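Long-range contact in acetyltransferase (Sinorhizobium meliloti, PDB 4JXR), which probably transfers acyl groups, most likely acetyl from acetyl-CoA, to an acceptor, as a phosphinothricin acetyltransferase-like member of the GNAT superfamily: residues I100-L105 and H135-F140. Sequence-based numbering, arbitrary orientation. Where two conformers were deposited one is given.
Sequences IGKALL and HRALGF
L105, on the first turns of helix 100-115, packs against H135, L138 and F140 at the end of helix 129-137 in a largely apolar helix-to-helix-end contact of the GNAT fold. With CG anti to its backbone N (chi1 -174°), L105 carries its isopropyl end toward segment 135-140, where CD1 and CD2 both lie 4.0 Å from F140 CE1. CD2 also sits over one face of the H135 imidazole, 4.0 Å from the ring centroid, in a CH-pi contact displaced toward H135 CD2. The same methyl comes within 3.8 Å of L138 CB. A branched leucine can fill the angle between two rings and an aliphatic neighbour. The rings also meet: H135 CD2 sits over the centre of the F140 ring.

Nearer the surface, L138 runs past L105 in the opposite direction. K102 and L138 each adopt two conformers, so this outer part is mobile; in one pairing L138 CD2 touches K102 CE at 4.0 Å. There the lysine, bent at chi3 (90°), lays its methylenes beside A137 and L138 and keeps its ammonium at the exposed surface, where a water accepts from K102 NZ and donates to A137 O.

G139, with positive phi (90°), is the C-prime residue of a Schellman motif that brings F140 back beside H135; a side chain here would press against L138 O, which glycine avoids.

H135 NE2 hydrogen-bonds to D87 OD2 and ND1 to S131 O, so both nitrogens of this buried ring have partners. G101, one turn before L105, belongs to the acetyl-CoA site, without cofactor in this chain; its N binds a citrate, probably from crystallisation. L104 and L105 touch strand 84-91, H135 and F140 rest on strands 119-125 and 155-165, and the two helices pack side by side on one face of the sheet.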
# COMPACT_ATOMS: atom_id res chain seq x y z
N ILE A 100 25.81 -7.26 -3.54
CA ILE A 100 24.80 -8.31 -3.35
C ILE A 100 23.41 -7.72 -3.49
O ILE A 100 22.51 -8.40 -4.05
CB ILE A 100 25.02 -9.06 -2.06
CG1 ILE A 100 26.40 -9.74 -2.08
CG2 ILE A 100 23.92 -10.06 -1.83
CD1 ILE A 100 26.78 -10.31 -0.73
N GLY A 101 23.16 -6.51 -3.00
CA GLY A 101 21.85 -5.88 -3.23
C GLY A 101 21.54 -5.78 -4.71
O GLY A 101 20.40 -6.05 -5.13
N LYS A 102 22.54 -5.37 -5.50
CA LYS A 102 22.36 -5.26 -6.96
C LYS A 102 22.00 -6.59 -7.57
O LYS A 102 21.15 -6.69 -8.46
CB LYS A 102 23.62 -4.68 -7.65
CG LYS A 102 23.66 -3.16 -7.69
CD LYS A 102 24.79 -2.64 -8.60
CE LYS A 102 24.36 -2.42 -10.07
NZ LYS A 102 25.44 -1.87 -10.96
N ALA A 103 22.70 -7.65 -7.14
CA ALA A 103 22.45 -8.97 -7.68
C ALA A 103 21.01 -9.42 -7.33
O ALA A 103 20.31 -9.94 -8.17
CB ALA A 103 23.47 -9.97 -7.14
N LEU A 104 20.63 -9.26 -6.06
CA LEU A 104 19.27 -9.64 -5.65
C LEU A 104 18.22 -8.88 -6.43
O LEU A 104 17.25 -9.47 -6.88
CB LEU A 104 19.12 -9.41 -4.16
CG LEU A 104 19.82 -10.43 -3.25
CD1 LEU A 104 19.91 -9.93 -1.84
CD2 LEU A 104 19.16 -11.79 -3.31
N LEU A 105 18.40 -7.57 -6.58
CA LEU A 105 17.42 -6.78 -7.32
C LEU A 105 17.40 -7.16 -8.78
O LEU A 105 16.33 -7.26 -9.40
CB LEU A 105 17.67 -5.29 -7.10
CG LEU A 105 16.60 -4.35 -7.71
CD1 LEU A 105 15.16 -4.69 -7.29
CD2 LEU A 105 16.92 -2.91 -7.31
N HIS A 135 18.28 1.18 -6.28
CA HIS A 135 17.18 1.04 -7.22
C HIS A 135 17.42 1.86 -8.48
O HIS A 135 17.17 1.40 -9.58
CB HIS A 135 15.87 1.40 -6.55
CG HIS A 135 15.39 0.35 -5.58
ND1 HIS A 135 15.87 0.22 -4.31
CD2 HIS A 135 14.53 -0.66 -5.75
CE1 HIS A 135 15.29 -0.84 -3.74
NE2 HIS A 135 14.47 -1.39 -4.60
N ARG A 136 17.94 3.09 -8.35
CA ARG A 136 18.24 3.91 -9.51
C ARG A 136 19.19 3.17 -10.44
O ARG A 136 19.01 3.20 -11.66
CB ARG A 136 18.86 5.25 -9.08
CG ARG A 136 19.11 6.19 -10.24
CD ARG A 136 17.82 6.87 -10.68
NE ARG A 136 17.95 7.58 -11.92
CZ ARG A 136 17.60 7.09 -13.09
NH1 ARG A 136 16.95 5.93 -13.20
NH2 ARG A 136 17.89 7.80 -14.19
N ALA A 137 20.18 2.50 -9.90
CA ALA A 137 21.16 1.77 -10.68
C ALA A 137 20.56 0.66 -11.49
O ALA A 137 21.14 0.26 -12.50
CB ALA A 137 22.25 1.19 -9.78
N LEU A 138 19.42 0.14 -11.08
CA LEU A 138 18.66 -0.91 -11.75
C LEU A 138 17.55 -0.33 -12.60
O LEU A 138 16.69 -1.07 -13.06
CB LEU A 138 18.12 -1.94 -10.74
CG LEU A 138 18.93 -3.21 -10.47
CD1 LEU A 138 18.93 -4.08 -11.71
CD2 LEU A 138 20.34 -2.83 -10.12
N GLY A 139 17.55 0.97 -12.87
CA GLY A 139 16.60 1.56 -13.77
C GLY A 139 15.33 2.05 -13.15
O GLY A 139 14.43 2.50 -13.87
N PHE A 140 15.19 2.02 -11.84
CA PHE A 140 14.05 2.63 -11.19
C PHE A 140 14.18 4.14 -11.23
O PHE A 140 15.29 4.67 -11.16
CB PHE A 140 13.91 2.19 -9.75
CG PHE A 140 13.48 0.76 -9.52
CD1 PHE A 140 14.33 -0.30 -9.77
CD2 PHE A 140 12.24 0.49 -8.98
CE1 PHE A 140 13.92 -1.59 -9.54
CE2 PHE A 140 11.86 -0.82 -8.69
CZ PHE A 140 12.68 -1.85 -8.98
O HOH W 1 23.74 -0.92 -12.83